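Putative Outer membrane protein (Helicobacter pylori, PDB 6GW5) probably serves as an outer-membrane adhesin, SabA, whose adhesin domain, present here, is thought to act as a lectin in attaching the bacterium to host glycans. Local coordinates at residues 41-44 / 45-48; 341-344 / 345-349. All coordinates share one frame; numbering follows the deposited sequence.

From the N terminus the chain first runs up helix 3-32, then enters helix 35-54, where contact 1 spans about two turns of continuous helix. Contact 2 comes some 300 residues later, at the junction of helix 317-346 with helix 348-370. The two follow in series and neither nests in the other. Neither closes a long loop, since each joins adjoining residues. They meet in space: their centres lie about 16 Å apart, and Ser41 OG packs on Val341 CG1 at 3.5 Å. Together they tie helix 35-54 to helix 317-346, with helix 255-283 touching both. Contact 2 also reaches helix 3-32.

Contact 1 of 2, residues 41-44 / 45-48; sequences SLNY and LKSF
Tyr44 and Phe48 meet in a local i to i+4 contact within helix 35-54, in the helical adhesin domain of the protein. Four backbone bonds hold the turn. Leu45 N donates to Ser41 O at 3.1 Å, and Lys46 N donates to Leu42 O at 2.9 Å. Ser47 N reaches Asn43 O, and Phe48 N reaches Tyr44 O at 2.8 Å. This is the regular alpha-helical pattern.

The side chains add modest packing. Tyr44 has CG anti to the backbone N (chi1 -171°), which sets CG beside the carbonyl carbon and brings ring atom CE1 near Phe48. There CE1 of Tyr44 approaches CB of Phe48 at 4.1 Å, obliquely to the ring. Phe48 touches this ring by its CB and sends its own ring away. On another side, the aliphatic chain of Lys46 folds back over Leu42, with Lys46 CD 4.0 Å from Leu42 CG. The lysine then bends, and NZ makes a weak hydrogen bond to Ser241 O. The polar end of Ser41 turns back within the helix, where OG bonds to Leu37 O.

Leu45 is buried against Phe264, Ala265 and Gln268 of helix 255-283 and against Ala338 of helix 317-346. Tyr44 rests on Tyr331 and Arg334 of helix 317-346, while the Phe48 ring packs edge-to-face with Tyr331.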
loop_
_atom_site.group_PDB
_atom_site.type_symbol
_atom_site.label_atom_id
_atom_site.label_comp_id
_atom_site.label_asym_id
_atom_site.label_seq_id
_atom_site.Cartn_x
_atom_site.Cartn_y
_atom_site.Cartn_z
ATOM N N SER A 41 0.524 15.290 -13.874
ATOM C CA SER A 41 1.027 14.400 -12.847
ATOM C C SER A 41 0.877 14.991 -11.467
ATOM O O SER A 41 0.349 14.347 -10.521
ATOM C CB SER A 41 2.506 14.169 -13.115
ATOM O OG SER A 41 2.656 13.613 -14.395
ATOM N N LEU A 42 1.250 16.259 -11.361
ATOM C CA LEU A 42 1.046 17.001 -10.109
ATOM C C LEU A 42 -0.443 17.127 -9.746
ATOM O O LEU A 42 -0.841 16.845 -8.615
ATOM C CB LEU A 42 1.702 18.369 -10.196
ATOM C CG LEU A 42 1.601 19.261 -8.945
ATOM C CD1 LEU A 42 2.264 18.643 -7.710
ATOM C CD2 LEU A 42 2.188 20.619 -9.225
ATOM N N ASN A 43 -1.273 17.501 -10.717
ATOM C CA ASN A 43 -2.699 17.639 -10.448
ATOM C C ASN A 43 -3.344 16.308 -10.055
ATOM O O ASN A 43 -4.221 16.272 -9.197
ATOM C CB ASN A 43 -3.445 18.244 -11.623
ATOM C CG ASN A 43 -3.150 19.724 -11.824
ATOM O OD1 ASN A 43 -3.146 20.197 -12.954
ATOM N ND2 ASN A 43 -2.869 20.447 -10.749
ATOM N N TYR A 44 -2.829 15.218 -10.612
ATOM C CA TYR A 44 -3.297 13.925 -10.252
ATOM C C TYR A 44 -3.014 13.688 -8.779
ATOM O O TYR A 44 -3.867 13.249 -8.037
ATOM C CB TYR A 44 -2.659 12.824 -11.079
ATOM C CG TYR A 44 -3.407 11.593 -10.745
ATOM C CD1 TYR A 44 -3.068 10.842 -9.642
ATOM C CD2 TYR A 44 -4.571 11.276 -11.413
ATOM C CE1 TYR A 44 -3.810 9.759 -9.262
ATOM C CE2 TYR A 44 -5.298 10.174 -11.037
ATOM C CZ TYR A 44 -4.905 9.423 -9.952
ATOM O OH TYR A 44 -5.652 8.330 -9.551
ATOM N N LEU A 45 -1.799 13.972 -8.364
ATOM C CA LEU A 45 -1.404 13.735 -6.993
ATOM C C LEU A 45 -2.156 14.616 -5.992
ATOM O O LEU A 45 -2.532 14.178 -4.918
ATOM C CB LEU A 45 0.103 13.939 -6.872
ATOM C CG LEU A 45 0.969 12.973 -7.680
ATOM C CD1 LEU A 45 2.398 13.418 -7.603
ATOM C CD2 LEU A 45 0.863 11.506 -7.214
ATOM N N LYS A 46 -2.359 15.862 -6.339
ATOM C CA LYS A 46 -3.130 16.728 -5.485
ATOM C C LYS A 46 -4.547 16.246 -5.366
ATOM O O LYS A 46 -5.102 16.254 -4.282
ATOM C CB LYS A 46 -3.142 18.164 -6.006
ATOM C CG LYS A 46 -1.811 18.861 -5.802
ATOM C CD LYS A 46 -1.666 20.014 -6.779
ATOM C CE LYS A 46 -1.347 21.281 -6.049
ATOM N NZ LYS A 46 -2.509 21.728 -5.268
ATOM N N SER A 47 -5.116 15.867 -6.503
ATOM C CA SER A 47 -6.450 15.381 -6.559
ATOM C C SER A 47 -6.541 14.178 -5.639
ATOM O O SER A 47 -7.443 14.066 -4.817
ATOM C CB SER A 47 -6.806 14.966 -7.986
ATOM O OG SER A 47 -8.084 14.385 -7.995
ATOM N N PHE A 48 -5.619 13.257 -5.818
ATOM C CA PHE A 48 -5.612 12.072 -5.009
ATOM C C PHE A 48 -5.489 12.408 -3.522
ATOM O O PHE A 48 -6.183 11.838 -2.713
ATOM C CB PHE A 48 -4.491 11.124 -5.429
ATOM C CG PHE A 48 -4.291 9.995 -4.471
ATOM C CD1 PHE A 48 -5.099 8.898 -4.522
ATOM C CD2 PHE A 48 -3.356 10.073 -3.459
ATOM C CE1 PHE A 48 -4.942 7.855 -3.630
ATOM C CE2 PHE A 48 -3.196 9.025 -2.549
ATOM C CZ PHE A 48 -4.000 7.915 -2.630
#

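Contact 2 of 2, residues 341-344 / 345-349; sequences VAKD and VYNLK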
loop_
_atom_site.group_PDB
_atom_site.type_symbol
_atom_site.label_atom_id
_atom_site.label_comp_id
_atom_site.label_asym_id
_atom_site.label_seq_id
_atom_site.Cartn_x
_atom_site.Cartn_y
_atom_site.Cartn_z
ATOM N N VAL A 341 7.087 10.464 -13.510
ATOM C CA VAL A 341 7.324 11.781 -14.043
ATOM C C VAL A 341 7.987 12.653 -13.005
ATOM O O VAL A 341 8.905 13.430 -13.312
ATOM C CB VAL A 341 6.009 12.397 -14.510
ATOM C CG1 VAL A 341 6.154 13.884 -14.786
ATOM C CG2 VAL A 341 5.540 11.673 -15.764
ATOM N N ALA A 342 7.557 12.533 -11.758
ATOM C CA ALA A 342 8.198 13.341 -10.724
ATOM C C ALA A 342 9.653 12.961 -10.563
ATOM O O ALA A 342 10.459 13.795 -10.259
ATOM C CB ALA A 342 7.459 13.223 -9.406
ATOM N N LYS A 343 10.009 11.717 -10.802
ATOM C CA LYS A 343 11.376 11.259 -10.702
ATOM C C LYS A 343 12.159 11.933 -11.781
ATOM O O LYS A 343 13.206 12.444 -11.557
ATOM C CB LYS A 343 11.434 9.755 -10.880
ATOM C CG LYS A 343 12.381 9.031 -9.988
ATOM C CD LYS A 343 12.390 7.563 -10.328
ATOM C CE LYS A 343 13.775 6.914 -10.289
ATOM N NZ LYS A 343 14.820 7.606 -9.488
ATOM N N ASP A 344 11.629 11.930 -12.974
ATOM C CA ASP A 344 12.276 12.659 -14.109
ATOM C C ASP A 344 12.501 14.130 -13.808
ATOM O O ASP A 344 13.575 14.664 -14.096
ATOM C CB ASP A 344 11.478 12.517 -15.406
ATOM C CG ASP A 344 11.613 11.126 -16.044
ATOM O OD1 ASP A 344 12.672 10.472 -15.880
ATOM O OD2 ASP A 344 10.635 10.678 -16.686
ATOM N N VAL A 345 11.542 14.760 -13.164
ATOM C CA VAL A 345 11.743 16.152 -12.750
ATOM C C VAL A 345 12.857 16.267 -11.707
ATOM O O VAL A 345 13.743 17.120 -11.833
ATOM C CB VAL A 345 10.454 16.795 -12.225
ATOM C CG1 VAL A 345 10.711 18.187 -11.678
ATOM C CG2 VAL A 345 9.434 16.867 -13.349
ATOM N N TYR A 346 12.861 15.387 -10.715
ATOM C CA TYR A 346 13.914 15.398 -9.691
ATOM C C TYR A 346 15.268 15.129 -10.324
ATOM O O TYR A 346 16.273 15.680 -9.909
ATOM C CB TYR A 346 13.610 14.353 -8.599
ATOM C CG TYR A 346 14.553 14.269 -7.391
ATOM C CD1 TYR A 346 14.413 15.119 -6.297
ATOM C CD2 TYR A 346 15.524 13.272 -7.313
ATOM C CE1 TYR A 346 15.263 15.034 -5.201
ATOM C CE2 TYR A 346 16.381 13.155 -6.221
ATOM C CZ TYR A 346 16.247 14.042 -5.169
ATOM O OH TYR A 346 17.083 13.931 -4.099
ATOM N N ASN A 347 15.327 14.267 -11.310
ATOM C CA ASN A 347 16.617 13.980 -11.830
ATOM C C ASN A 347 17.041 14.839 -12.991
ATOM O O ASN A 347 18.075 14.539 -13.575
ATOM C CB ASN A 347 16.739 12.532 -12.212
ATOM C CG ASN A 347 16.536 11.591 -11.071
ATOM O OD1 ASN A 347 16.000 10.514 -11.269
ATOM N ND2 ASN A 347 17.036 11.916 -9.920
ATOM N N LEU A 348 16.335 15.937 -13.287
ATOM C CA LEU A 348 16.648 16.695 -14.497
ATOM C C LEU A 348 18.089 17.118 -14.552
ATOM O O LEU A 348 18.778 16.878 -15.552
ATOM C CB LEU A 348 15.713 17.903 -14.716
ATOM C CG LEU A 348 15.991 18.779 -15.970
ATOM C CD1 LEU A 348 16.039 17.918 -17.228
ATOM C CD2 LEU A 348 14.967 19.912 -16.135
ATOM N N LYS A 349 18.576 17.711 -13.470
ATOM C CA LYS A 349 19.871 18.410 -13.495
ATOM C C LYS A 349 20.986 17.369 -13.626
ATOM O O LYS A 349 21.916 17.452 -14.424
ATOM C CB LYS A 349 20.000 19.190 -12.205
ATOM C CG LYS A 349 21.078 20.211 -12.130
ATOM C CD LYS A 349 20.557 21.576 -11.517
ATOM C CE LYS A 349 19.257 22.081 -12.131
ATOM N NZ LYS A 349 19.042 23.560 -12.033
#
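Backbone hydrogen bonds link Val341 to Val345, Ala342 to Tyr346 and Lys343 to Asn347 across the last turn of helix 317-346. Val345 N donates to Val341 O at 3.0 Å and Tyr346 N to Ala342 O at 2.9 Å. Asn347 N donates to Lys343 O at 2.8 Å, with an N-H...O angle of 148°. The next step does not continue the series: Leu348 N bonds to Val345 O at 3.2 Å.

Asn347 is the first residue to leave helical backbone angles (phi/psi -92/12°). It occupies the N-cap position of helix 348-370, though its side chain makes no capping bond. This is a helix-to-helix junction, with helix 348-370 starting just after Asn347.

Polar side chains sit beside this joint. Lys343 NZ comes within 3.6 Å of Asn347 OD1, the two side chains crossing at a slant. Asp344 is held from helix 3-32: OD1 accepts from Ser28 OG and OD2 from Asn31 ND2.

Apolar packing covers other sides. Val341 and Val345 both rest on Val38 of helix 35-54, and Leu348 touches Ile29 and Ala32 of helix 3-32. The Tyr346 ring stacks with Tyr262 of helix 255-283.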